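Pyridoxal kinase (PDB 4S1H) probably catalyses the ATP-dependent phosphorylation of pyridoxal to pyridoxal 5'-phosphate, as a magnesium-using kinase of the ribokinase clan that is captured here with ADP. Local coordinates at residues 54-57 against 58-61; 62-65 against 66-69; 84-87 against 88-91; 92-95 against 96-100. All coordinates share one frame; numbering follows the deposited sequence.

Two neighbouring helices carry all four contacts: 57-69 holds contacts 1 and 2, and 87-100 holds contacts 3 and 4. Contact 1, at the start of the first helix, is a surface contact built from a water bridge and small apolar touches; the other three are partly buried. Contacts 1 and 2 both reach the second subunit, whereas within the assembly contacts 3 and 4 touch no other chain. Contacts 1 and 3 are the helix starts, their centres about 9 Å apart, with Leu89 packed against Leu57 and Phe60. Further along, contacts 2 and 4 are joined by two salt bridges, Asp65 OD1 to Arg96 NH2 (2.8 Å) and Glu68 OE1 to Arg99 NH1 (3.0 Å).

Contact 1. Residues 54-57 against 58-61; sequences GVLL and NDFI
Phe60 N donates to Leu56 O at 3.0 Å with an N-H...O angle of 165°, and Ile61 N reaches Leu57 O at 2.9 Å and 174°, so both main-chain bonds of this first turn of helix 57-69 are close to straight. Leu56 is the N-cap, and its carbonyl starts the helical series.

The polar side-chain link runs through water. One molecule accepts from Leu56 N at 2.9 Å and donates to Asp59 OD2 at 2.7 Å, tying the N-cap backbone to a carboxylate in the first turn. With chi1 at -68°, Asp59 keeps CG beside its own backbone N, and the carboxylate lies alongside the Leu56 side chain, pointing the same way. Asn58 also runs alongside Leu56 in the same direction, a polar-to-carbon touch with its OD1 3.5 Å from Leu56 CB. The other oxygen of Asp59, OD1, is hydrogen-bonded to Ser53 of the second subunit, which gives the two carboxylate oxygens separate partners.

This strand-to-helix junction, from strand 52-54 into helix 57-69, belongs to the ribokinase-like fold and stands at the subunit interface, where Val55 also packs on His40 of the second subunit. Val55 keeps a backbone hydrogen bond to Thr38 of its own chain.

Apolar contacts are lighter. Val55 CG1 approaches Phe60 CB at 4.2 Å, while the phenyl ring leads off toward Leu89 and Thr93 of helix 87-100. Leu57 and Ile61, one turn apart, meet at an angle: Leu57 CG is 3.8 Å from Ile61 CD1.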
ATOM      1  N   GLY A  54      -7.649  14.140  -5.792  1.00 19.69           N
ATOM      2  CA  GLY A  54      -7.379  14.334  -4.379  1.00 18.38           C
ATOM      3  C   GLY A  54      -8.536  13.774  -3.576  1.00 18.59           C
ATOM      4  O   GLY A  54      -9.688  13.815  -4.029  1.00 20.34           O
ATOM      5  N   VAL A  55      -8.228  13.284  -2.383  1.00 17.58           N
ATOM      6  CA  VAL A  55      -9.243  12.863  -1.442  1.00 17.50           C
ATOM      7  C   VAL A  55     -10.051  14.062  -0.920  1.00 20.08           C
ATOM      8  O   VAL A  55      -9.483  15.124  -0.620  1.00 21.88           O
ATOM      9  CB  VAL A  55      -8.624  11.998  -0.331  1.00 17.23           C
ATOM     10  CG1 VAL A  55      -9.593  11.758   0.826  1.00 17.54           C
ATOM     11  CG2 VAL A  55      -8.148  10.661  -0.933  1.00 17.34           C
ATOM     12  N   LEU A  56     -11.372  13.911  -0.872  1.00 20.18           N
ATOM     13  CA  LEU A  56     -12.255  14.998  -0.437  1.00 23.18           C
ATOM     14  C   LEU A  56     -12.336  15.033   1.085  1.00 21.73           C
ATOM     15  O   LEU A  56     -12.288  13.983   1.762  1.00 21.04           O
ATOM     16  CB  LEU A  56     -13.663  14.811  -1.005  1.00 25.61           C
ATOM     17  CG  LEU A  56     -13.826  14.813  -2.516  1.00 31.09           C
ATOM     18  CD1 LEU A  56     -15.261  14.441  -2.853  1.00 37.09           C
ATOM     19  CD2 LEU A  56     -13.445  16.172  -3.081  1.00 35.29           C
ATOM     20  N   LEU A  57     -12.430  16.249   1.628  1.00 20.25           N
ATOM     21  CA  LEU A  57     -12.494  16.436   3.067  1.00 21.59           C
ATOM     22  C   LEU A  57     -13.534  15.535   3.753  1.00 19.36           C
ATOM     23  O   LEU A  57     -13.248  14.940   4.797  1.00 24.04           O
ATOM     24  CB  LEU A  57     -12.828  17.880   3.386  1.00 20.17           C
ATOM     25  CG  LEU A  57     -12.903  18.286   4.858  1.00 22.93           C
ATOM     26  CD1 LEU A  57     -11.616  17.943   5.599  1.00 20.81           C
ATOM     27  CD2 LEU A  57     -13.225  19.772   4.939  1.00 24.72           C
ATOM     28  N   ASN A  58     -14.742  15.457   3.199  1.00 20.26           N
ATOM     29  CA  ASN A  58     -15.790  14.680   3.885  1.00 22.99           C
ATOM     30  C   ASN A  58     -15.422  13.200   4.010  1.00 23.18           C
ATOM     31  O   ASN A  58     -15.693  12.552   5.036  1.00 22.28           O
ATOM     32  CB  ASN A  58     -17.155  14.882   3.229  1.00 25.08           C
ATOM     33  CG  ASN A  58     -17.284  14.183   1.890  1.00 48.06           C
ATOM     34  OD1 ASN A  58     -16.602  14.533   0.925  1.00 60.58           O
ATOM     35  ND2 ASN A  58     -18.158  13.175   1.827  1.00 55.18           N
ATOM     36  N   ASP A  59     -14.775  12.665   2.974  1.00 22.00           N
ATOM     37  CA  ASP A  59     -14.303  11.290   2.994  1.00 21.13           C
ATOM     38  C   ASP A  59     -13.158  11.103   3.994  1.00 17.95           C
ATOM     39  O   ASP A  59     -13.114  10.119   4.717  1.00 18.32           O
ATOM     40  CB  ASP A  59     -13.891  10.823   1.581  1.00 21.34           C
ATOM     41  CG  ASP A  59     -15.094  10.690   0.642  1.00 31.12           C
ATOM     42  OD1 ASP A  59     -16.173  10.259   1.098  1.00 32.09           O
ATOM     43  OD2 ASP A  59     -14.977  11.063  -0.548  1.00 29.01           O
ATOM     44  N   PHE A  60     -12.236  12.056   4.048  1.00 17.75           N
ATOM     45  CA  PHE A  60     -11.165  12.005   5.012  1.00 17.80           C
ATOM     46  C   PHE A  60     -11.711  11.991   6.461  1.00 17.14           C
ATOM     47  O   PHE A  60     -11.275  11.195   7.298  1.00 17.38           O
ATOM     48  CB  PHE A  60     -10.236  13.204   4.734  1.00 19.07           C
ATOM     49  CG  PHE A  60      -9.027  13.280   5.612  1.00 18.07           C
ATOM     50  CD1 PHE A  60      -7.918  12.475   5.382  1.00 23.10           C
ATOM     51  CD2 PHE A  60      -8.999  14.133   6.686  1.00 20.52           C
ATOM     52  CE1 PHE A  60      -6.785  12.553   6.199  1.00 23.17           C
ATOM     53  CE2 PHE A  60      -7.861  14.245   7.500  1.00 22.13           C
ATOM     54  CZ  PHE A  60      -6.762  13.449   7.261  1.00 21.02           C
ATOM     55  N   ILE A  61     -12.652  12.885   6.756  1.00 17.60           N
ATOM     56  CA  ILE A  61     -13.309  12.911   8.063  1.00 18.26           C
ATOM     57  C   ILE A  61     -14.027  11.603   8.374  1.00 18.92           C
ATOM     58  O   ILE A  61     -13.906  11.045   9.469  1.00 17.84           O
ATOM     59  CB  ILE A  61     -14.266  14.131   8.173  1.00 19.47           C
ATOM     60  CG1 ILE A  61     -13.445  15.422   8.185  1.00 21.47           C
ATOM     61  CG2 ILE A  61     -15.131  14.048   9.402  1.00 20.08           C
ATOM     62  CD1 ILE A  61     -14.282  16.672   8.044  1.00 24.04           C
TER
HETATM   63  O   HOH W   1     -12.449  11.330  -1.556  1.00 17.76           O

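Contact 2. Residues 62-65 against 66-69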
ATOM      1  N   SER A  62     -14.746  11.080   7.393  1.00 18.17           N
ATOM      2  CA  SER A  62     -15.452   9.821   7.559  1.00 20.46           C
ATOM      3  C   SER A  62     -14.494   8.693   7.929  1.00 19.00           C
ATOM      4  O   SER A  62     -14.762   7.885   8.836  1.00 19.73           O
ATOM      5  CB  SER A  62     -16.149   9.456   6.256  1.00 25.10           C
ATOM      6  OG  SER A  62     -16.888   8.284   6.406  1.00 21.47           O
ATOM      7  N   ILE A  63     -13.391   8.617   7.205  1.00 17.67           N
ATOM      8  CA  ILE A  63     -12.324   7.655   7.522  1.00 18.49           C
ATOM      9  C   ILE A  63     -11.744   7.838   8.935  1.00 16.62           C
ATOM     10  O   ILE A  63     -11.670   6.871   9.700  1.00 16.41           O
ATOM     11  CB  ILE A  63     -11.195   7.723   6.483  1.00 19.17           C
ATOM     12  CG1 ILE A  63     -11.707   7.138   5.165  1.00 21.12           C
ATOM     13  CG2 ILE A  63      -9.927   7.014   6.959  1.00 17.32           C
ATOM     14  CD1 ILE A  63     -10.898   7.540   3.961  1.00 17.96           C
ATOM     15  N   MET A  64     -11.388   9.066   9.299  1.00 17.96           N
ATOM     16  CA  MET A  64     -10.764   9.271  10.604  1.00 16.79           C
ATOM     17  C   MET A  64     -11.744   8.968  11.747  1.00 18.25           C
ATOM     18  O   MET A  64     -11.379   8.328  12.747  1.00 20.10           O
ATOM     19  CB  MET A  64     -10.186  10.677  10.719  1.00 18.40           C
ATOM     20  CG  MET A  64      -9.070  10.950   9.722  1.00 19.07           C
ATOM     21  SD  MET A  64      -7.622   9.906   9.913  1.00 21.38           S
ATOM     22  CE  MET A  64      -6.931  10.559  11.426  1.00 35.83           C
ATOM     23  N   ASP A  65     -13.004   9.353  11.569  1.00 18.36           N
ATOM     24  CA  ASP A  65     -14.060   9.030  12.543  1.00 19.39           C
ATOM     25  C   ASP A  65     -14.250   7.523  12.685  1.00 18.98           C
ATOM     26  O   ASP A  65     -14.401   7.023  13.776  1.00 22.77           O
ATOM     27  CB  ASP A  65     -15.396   9.636  12.137  1.00 21.13           C
ATOM     28  CG  ASP A  65     -15.429  11.159  12.287  1.00 23.73           C
ATOM     29  OD1 ASP A  65     -14.504  11.772  12.891  1.00 23.49           O
ATOM     30  OD2 ASP A  65     -16.426  11.732  11.821  1.00 32.86           O
ATOM     31  N   SER A  66     -14.225   6.810  11.569  1.00 18.34           N
ATOM     32  CA  SER A  66     -14.400   5.337  11.592  1.00 18.09           C
ATOM     33  C   SER A  66     -13.243   4.635  12.324  1.00 20.06           C
ATOM     34  O   SER A  66     -13.458   3.704  13.103  1.00 20.03           O
ATOM     35  CB  SER A  66     -14.484   4.848  10.154  1.00 19.13           C
ATOM     36  OG  SER A  66     -14.818   3.472  10.091  1.00 18.23           O
ATOM     37  N   LEU A  67     -12.015   5.100  12.090  1.00 17.23           N
ATOM     38  CA  LEU A  67     -10.848   4.575  12.825  1.00 18.38           C
ATOM     39  C   LEU A  67     -11.009   4.783  14.317  1.00 23.12           C
ATOM     40  O   LEU A  67     -10.693   3.900  15.088  1.00 22.84           O
ATOM     41  CB  LEU A  67      -9.549   5.208  12.353  1.00 16.91           C
ATOM     42  CG  LEU A  67      -9.178   4.905  10.899  1.00 16.57           C
ATOM     43  CD1 LEU A  67      -8.046   5.814  10.447  1.00 17.37           C
ATOM     44  CD2 LEU A  67      -8.787   3.469  10.646  1.00 19.01           C
ATOM     45  N   GLU A  68     -11.512   5.942  14.717  1.00 22.06           N
ATOM     46  CA  GLU A  68     -11.690   6.245  16.147  1.00 23.49           C
ATOM     47  C   GLU A  68     -12.798   5.402  16.770  1.00 24.90           C
ATOM     48  O   GLU A  68     -12.580   4.760  17.796  1.00 29.09           O
ATOM     49  CB  GLU A  68     -11.970   7.738  16.334  1.00 28.37           C
ATOM     50  CG  GLU A  68     -11.901   8.195  17.788  1.00 42.21           C
ATOM     51  CD  GLU A  68     -12.070   9.705  17.943  1.00 40.50           C
ATOM     52  OE1 GLU A  68     -11.479  10.463  17.157  1.00 39.08           O
ATOM     53  OE2 GLU A  68     -12.782  10.137  18.864  1.00 52.10           O
ATOM     54  N   VAL A  69     -13.964   5.361  16.125  1.00 22.12           N
ATOM     55  CA  VAL A  69     -15.134   4.640  16.664  1.00 24.01           C
ATOM     56  C   VAL A  69     -14.879   3.129  16.770  1.00 22.47           C
ATOM     57  O   VAL A  69     -15.332   2.482  17.730  1.00 24.29           O
ATOM     58  CB  VAL A  69     -16.387   4.910  15.802  1.00 23.96           C
ATOM     59  CG1 VAL A  69     -17.518   3.940  16.137  1.00 25.61           C
ATOM     60  CG2 VAL A  69     -16.837   6.346  15.999  1.00 31.74           C
TER
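Leu67 CD1 touches two side chains of the preceding turn, Ile63 CG2 and Met64 SD, each at 4.1 Å. Ile63 and Leu67 run side by side and point the same way. Met64 comes in at a slant instead, and the bend at chi2 (-62°) sets its sulfur near the leucine methyl. All three side chains rest on strand 33-41, where Val36 is a common neighbour, so this face of helix 57-69 is the one packed on the sheet of the ribokinase-like fold.

Four backbone bonds hold the turn. The shortest, Val69 N to Asp65 O at 2.9 Å, has an N-H...O angle of 168°. Ser66 N to Ser62 O is longer, at 3.0 Å.

The polar side chains look to other elements. Ser62 and Ser66 bond to the second subunit, at Gly52 and Asn43 respectively. Asp65 and Glu68 have carboxylate oxygens OD1 and OE1 5.4 Å apart, and the salt bridges to Arg96 and Arg99 of helix 87-100 probably offset their mutual repulsion. The helix thus largely divides its chemistry into an apolar face for the sheet, hydroxyls, with some apolar packing from Ile63 and Val69, for the second subunit, and acids for the neighbouring helix.

Contact 3. Residues 84-87 against 88-91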
ATOM      1  N   PHE A  84      -0.266  16.708   0.981  1.00 16.25           N
ATOM      2  CA  PHE A  84      -1.674  17.072   0.976  1.00 16.16           C
ATOM      3  C   PHE A  84      -2.003  17.872  -0.287  1.00 18.09           C
ATOM      4  O   PHE A  84      -1.262  18.792  -0.652  1.00 17.94           O
ATOM      5  CB  PHE A  84      -2.022  17.907   2.189  1.00 17.08           C
ATOM      6  CG  PHE A  84      -1.852  17.200   3.484  1.00 15.74           C
ATOM      7  CD1 PHE A  84      -2.898  16.509   4.062  1.00 17.61           C
ATOM      8  CD2 PHE A  84      -0.653  17.316   4.189  1.00 16.21           C
ATOM      9  CE1 PHE A  84      -2.729  15.891   5.280  1.00 19.89           C
ATOM     10  CE2 PHE A  84      -0.494  16.725   5.427  1.00 15.94           C
ATOM     11  CZ  PHE A  84      -1.532  16.005   5.975  1.00 17.28           C
ATOM     12  N   PRO A  85      -3.106  17.551  -0.955  1.00 19.03           N
ATOM     13  CA  PRO A  85      -3.482  18.286  -2.167  1.00 23.90           C
ATOM     14  C   PRO A  85      -4.180  19.620  -1.881  1.00 28.89           C
ATOM     15  O   PRO A  85      -4.236  20.473  -2.775  1.00 26.70           O
ATOM     16  CB  PRO A  85      -4.427  17.304  -2.894  1.00 22.54           C
ATOM     17  CG  PRO A  85      -5.052  16.528  -1.812  1.00 19.73           C
ATOM     18  CD  PRO A  85      -3.991  16.376  -0.760  1.00 17.82           C
ATOM     19  N   SER A  86      -4.672  19.810  -0.656  1.00 19.48           N
ATOM     20  CA  SER A  86      -5.491  20.958  -0.304  1.00 20.03           C
ATOM     21  C   SER A  86      -5.374  21.281   1.172  1.00 21.46           C
ATOM     22  O   SER A  86      -5.139  20.381   1.985  1.00 19.32           O
ATOM     23  CB  SER A  86      -6.964  20.697  -0.672  1.00 22.32           C
ATOM     24  OG  SER A  86      -7.434  19.465  -0.126  1.00 24.73           O
ATOM     25  N   SER A  87      -5.513  22.563   1.510  1.00 19.49           N
ATOM     26  CA  SER A  87      -5.340  23.020   2.885  1.00 22.02           C
ATOM     27  C   SER A  87      -6.426  22.497   3.841  1.00 20.11           C
ATOM     28  O   SER A  87      -6.159  22.334   5.026  1.00 18.89           O
ATOM     29  CB  SER A  87      -5.288  24.539   2.966  1.00 23.69           C
ATOM     30  OG  SER A  87      -6.433  25.090   2.375  1.00 25.25           O
ATOM     31  N   ASP A  88      -7.631  22.270   3.360  1.00 20.00           N
ATOM     32  CA  ASP A  88      -8.687  21.750   4.254  1.00 19.86           C
ATOM     33  C   ASP A  88      -8.276  20.470   4.973  1.00 19.46           C
ATOM     34  O   ASP A  88      -8.562  20.294   6.161  1.00 18.68           O
ATOM     35  CB  ASP A  88     -10.045  21.625   3.535  1.00 23.66           C
ATOM     36  CG  ASP A  88     -10.001  20.763   2.263  1.00 21.87           C
ATOM     37  OD1 ASP A  88      -8.931  20.227   1.894  1.00 23.16           O
ATOM     38  OD2 ASP A  88     -11.065  20.653   1.595  1.00 25.28           O
ATOM     39  N   LEU A  89      -7.584  19.592   4.247  1.00 18.66           N
ATOM     40  CA  LEU A  89      -7.138  18.305   4.807  1.00 17.76           C
ATOM     41  C   LEU A  89      -6.022  18.571   5.820  1.00 17.11           C
ATOM     42  O   LEU A  89      -5.891  17.839   6.793  1.00 17.35           O
ATOM     43  CB  LEU A  89      -6.651  17.340   3.722  1.00 17.95           C
ATOM     44  CG  LEU A  89      -7.654  16.942   2.627  1.00 22.02           C
ATOM     45  CD1 LEU A  89      -6.920  16.152   1.552  1.00 25.19           C
ATOM     46  CD2 LEU A  89      -8.810  16.175   3.218  1.00 23.08           C
ATOM     47  N   VAL A  90      -5.220  19.609   5.610  1.00 16.43           N
ATOM     48  CA  VAL A  90      -4.164  19.908   6.542  1.00 16.52           C
ATOM     49  C   VAL A  90      -4.751  20.378   7.871  1.00 16.96           C
ATOM     50  O   VAL A  90      -4.298  19.938   8.924  1.00 19.92           O
ATOM     51  CB  VAL A  90      -3.179  20.971   5.984  1.00 16.39           C
ATOM     52  CG1 VAL A  90      -2.093  21.318   7.004  1.00 16.25           C
ATOM     53  CG2 VAL A  90      -2.535  20.478   4.688  1.00 16.03           C
ATOM     54  N   TYR A  91      -5.697  21.316   7.813  1.00 17.56           N
ATOM     55  CA  TYR A  91      -6.311  21.843   9.036  1.00 18.72           C
ATOM     56  C   TYR A  91      -7.063  20.737   9.778  1.00 19.21           C
ATOM     57  O   TYR A  91      -6.968  20.655  10.991  1.00 21.36           O
ATOM     58  CB  TYR A  91      -7.192  23.060   8.769  1.00 19.37           C
ATOM     59  CG  TYR A  91      -6.377  24.290   8.398  1.00 20.66           C
ATOM     60  CD1 TYR A  91      -5.438  24.792   9.266  1.00 26.29           C
ATOM     61  CD2 TYR A  91      -6.540  24.901   7.164  1.00 23.09           C
ATOM     62  CE1 TYR A  91      -4.677  25.909   8.938  1.00 26.28           C
ATOM     63  CE2 TYR A  91      -5.791  26.018   6.825  1.00 28.03           C
ATOM     64  CZ  TYR A  91      -4.864  26.500   7.720  1.00 26.23           C
ATOM     65  OH  TYR A  91      -4.080  27.593   7.416  1.00 35.04           O
TER
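Val90 CG2 rests over one face of the Phe84 ring, 4.0 Å from its centroid and 29° off the ring normal, a CH-pi contact. The methyl sits nearer the root of the ring than its far end, and Phe84 CG is its closest ring atom, at 3.6 Å. With Val90 CG1 anti to the backbone N (chi1 178°), CG2 is the branch turned back onto the phenyl group. Beside it, Leu89 CB comes obliquely to Phe84 CD1 at 3.9 Å, so the ring bears against two successive residues of the helix.

A second fit lies one step along the loop. The leucine's CD1 methyl nestles against the proline ring, 3.7 Å from Pro85 CD, the two side chains crossing at about a right angle. The same methyl also nears the Ser86 hydroxyl, giving it a shallow seat formed by adjoining loop residues. Across the turn, Tyr91 CD2 comes 3.4 Å from Ser87 O, which approaches the ring obliquely.

These shapes belong to the passage from strand 78-81 into helix 87-100, part of a beta-alpha-beta unit of the ribokinase-like fold. Phe84 also packs on Thr38, linking the loop with strand 33-41.

At the helix start, Ser86 OG donates to Asp88 OD1 at 2.6 Å on the syn side, 17° out of the carboxylate plane. That same oxygen takes a weak bond from Leu89 N at 2.8 Å. A carboxylate beside the first-turn N-H groups would probably be stabilised by the helix dipole, while the hydroxyl bond, with the weak one from Leu89 N, probably helps to hold its rotation.

Contact 4. Residues 92-95 against 96-100; sequences ETIN and RVKRI
The charged pair Glu92 and Arg96 carries the side-chain contact. Glu92 OE2 lies at the edge of the guanidinium group, 2.8 Å from Arg96 NE, and takes a second, weak bond from Arg96 NH2 at 3.0 Å. The planes stand 78° apart, so one oxygen meets two N-H groups without the flat, two-oxygen pairing of a coplanar bridge. NE comes in on the anti side of OE2. The bend in Glu92 at chi2 (53°) turns its carboxylate forward along the helix, toward Asn95 and Arg96, and Asn95 ND2 holds the other oxygen, OE1, at 3.1 Å from above the carboxylate plane.

Apolar touches line other sides of helix 87-100. Thr93 CG2 meets Val97 CG2 at 3.9 Å, on the face that packs on strand 78-81, and Ile94 CG2 touches Lys98 CE at 4.0 Å near Tyr136.

The backbone follows the usual i to i+4 pattern; Val97 N to Thr93 O is its shortest bond here, 2.7 Å. This is the helical leg of the beta-alpha-beta crossover between strands 78-81 and 107-110.

Because the guanidinium of the buried Arg96 also bridges to Asp65 of helix 57-69, two acids, from its own helix and its neighbour, balance its charge and probably hold the group in place.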
ATOM      1  N   GLU A  92      -7.737  19.853   9.054  1.00 18.07           N
ATOM      2  CA  GLU A  92      -8.389  18.721   9.717  1.00 19.51           C
ATOM      3  C   GLU A  92      -7.381  17.766  10.363  1.00 19.45           C
ATOM      4  O   GLU A  92      -7.579  17.323  11.508  1.00 18.72           O
ATOM      5  CB  GLU A  92      -9.251  17.963   8.745  1.00 19.89           C
ATOM      6  CG  GLU A  92     -10.012  16.785   9.351  1.00 23.06           C
ATOM      7  CD  GLU A  92     -10.856  17.117  10.572  1.00 34.26           C
ATOM      8  OE1 GLU A  92     -11.183  18.309  10.854  1.00 36.37           O
ATOM      9  OE2 GLU A  92     -11.214  16.135  11.263  1.00 29.08           O
ATOM     10  N   THR A  93      -6.275  17.516   9.672  1.00 18.59           N
ATOM     11  CA  THR A  93      -5.198  16.722  10.230  1.00 17.23           C
ATOM     12  C   THR A  93      -4.673  17.347  11.520  1.00 17.41           C
ATOM     13  O   THR A  93      -4.377  16.629  12.473  1.00 17.45           O
ATOM     14  CB  THR A  93      -4.077  16.527   9.218  1.00 17.23           C
ATOM     15  OG1 THR A  93      -4.560  15.702   8.148  1.00 18.62           O
ATOM     16  CG2 THR A  93      -2.854  15.883   9.853  1.00 18.70           C
ATOM     17  N   ILE A  94      -4.509  18.667  11.560  1.00 17.08           N
ATOM     18  CA  ILE A  94      -4.078  19.338  12.795  1.00 19.15           C
ATOM     19  C   ILE A  94      -5.006  18.955  13.946  1.00 22.28           C
ATOM     20  O   ILE A  94      -4.523  18.649  15.018  1.00 22.85           O
ATOM     21  CB  ILE A  94      -3.975  20.869  12.630  1.00 18.87           C
ATOM     22  CG1 ILE A  94      -2.748  21.235  11.772  1.00 20.69           C
ATOM     23  CG2 ILE A  94      -3.885  21.585  13.975  1.00 22.39           C
ATOM     24  CD1 ILE A  94      -2.788  22.645  11.237  1.00 20.06           C
ATOM     25  N   ASN A  95      -6.322  18.978  13.708  1.00 21.14           N
ATOM     26  CA  ASN A  95      -7.281  18.583  14.742  1.00 20.90           C
ATOM     27  C   ASN A  95      -7.036  17.165  15.206  1.00 19.17           C
ATOM     28  O   ASN A  95      -7.074  16.907  16.399  1.00 21.16           O
ATOM     29  CB  ASN A  95      -8.713  18.707  14.254  1.00 20.38           C
ATOM     30  CG  ASN A  95      -9.120  20.124  13.932  1.00 24.44           C
ATOM     31  OD1 ASN A  95      -8.663  21.075  14.545  1.00 28.14           O
ATOM     32  ND2 ASN A  95     -10.028  20.258  12.958  1.00 28.00           N
ATOM     33  N   ARG A  96      -6.797  16.265  14.262  1.00 18.36           N
ATOM     34  CA  ARG A  96      -6.600  14.834  14.578  1.00 18.36           C
ATOM     35  C   ARG A  96      -5.282  14.628  15.306  1.00 20.19           C
ATOM     36  O   ARG A  96      -5.241  13.903  16.287  1.00 19.08           O
ATOM     37  CB  ARG A  96      -6.620  13.999  13.315  1.00 19.10           C
ATOM     38  CG  ARG A  96      -7.930  14.079  12.541  1.00 20.86           C
ATOM     39  CD  ARG A  96      -9.128  13.598  13.318  1.00 22.44           C
ATOM     40  NE  ARG A  96     -10.375  13.858  12.575  1.00 22.66           N
ATOM     41  CZ  ARG A  96     -11.503  13.177  12.711  1.00 25.72           C
ATOM     42  NH1 ARG A  96     -11.578  12.169  13.564  1.00 22.56           N
ATOM     43  NH2 ARG A  96     -12.573  13.512  11.980  1.00 28.84           N
ATOM     44  N   VAL A  97      -4.239  15.378  14.911  1.00 18.16           N
ATOM     45  CA  VAL A  97      -2.935  15.328  15.591  1.00 19.93           C
ATOM     46  C   VAL A  97      -3.005  15.729  17.042  1.00 20.40           C
ATOM     47  O   VAL A  97      -2.447  15.045  17.920  1.00 22.29           O
ATOM     48  CB  VAL A  97      -1.907  16.242  14.902  1.00 19.20           C
ATOM     49  CG1 VAL A  97      -0.627  16.412  15.746  1.00 24.14           C
ATOM     50  CG2 VAL A  97      -1.569  15.704  13.534  1.00 21.16           C
ATOM     51  N   LYS A  98      -3.661  16.854  17.298  1.00 22.20           N
ATOM     52  CA  LYS A  98      -3.872  17.329  18.641  1.00 27.71           C
ATOM     53  C   LYS A  98      -4.573  16.274  19.487  1.00 24.11           C
ATOM     54  O   LYS A  98      -4.149  16.016  20.602  1.00 27.99           O
ATOM     55  CB  LYS A  98      -4.666  18.639  18.661  1.00 28.46           C
ATOM     56  CG  LYS A  98      -3.823  19.836  18.252  1.00 32.33           C
ATOM     57  CD  LYS A  98      -4.469  21.168  18.602  1.00 48.54           C
ATOM     58  CE  LYS A  98      -5.592  21.513  17.642  1.00 43.46           C
ATOM     59  NZ  LYS A  98      -6.280  22.763  18.064  1.00 45.58           N
ATOM     60  N   ARG A  99      -5.637  15.682  18.955  1.00 23.38           N
ATOM     61  CA  ARG A  99      -6.387  14.658  19.693  1.00 27.53           C
ATOM     62  C   ARG A  99      -5.502  13.440  19.972  1.00 24.66           C
ATOM     63  O   ARG A  99      -5.497  12.937  21.090  1.00 29.42           O
ATOM     64  CB  ARG A  99      -7.645  14.262  18.926  1.00 27.35           C
ATOM     65  CG  ARG A  99      -8.515  13.193  19.593  1.00 35.69           C
ATOM     66  CD  ARG A  99      -9.741  12.893  18.735  1.00 36.05           C
ATOM     67  NE  ARG A  99     -10.682  14.026  18.709  1.00 55.32           N
ATOM     68  CZ  ARG A  99     -11.653  14.219  17.806  1.00 71.68           C
ATOM     69  NH1 ARG A  99     -11.859  13.371  16.799  1.00 47.11           N
ATOM     70  NH2 ARG A  99     -12.434  15.293  17.910  1.00 71.42           N
ATOM     71  N   ILE A 100      -4.757  12.990  18.968  1.00 24.00           N
ATOM     72  CA  ILE A 100      -3.926  11.794  19.093  1.00 25.17           C
ATOM     73  C   ILE A 100      -2.804  12.007  20.142  1.00 33.30           C
ATOM     74  O   ILE A 100      -2.527  11.118  20.944  1.00 29.40           O
ATOM     75  CB  ILE A 100      -3.403  11.331  17.714  1.00 30.62           C
ATOM     76  CG1 ILE A 100      -4.550  10.712  16.898  1.00 34.00           C
ATOM     77  CG2 ILE A 100      -2.286  10.312  17.867  1.00 36.82           C
ATOM     78  CD1 ILE A 100      -4.248  10.617  15.417  1.00 49.32           C
TER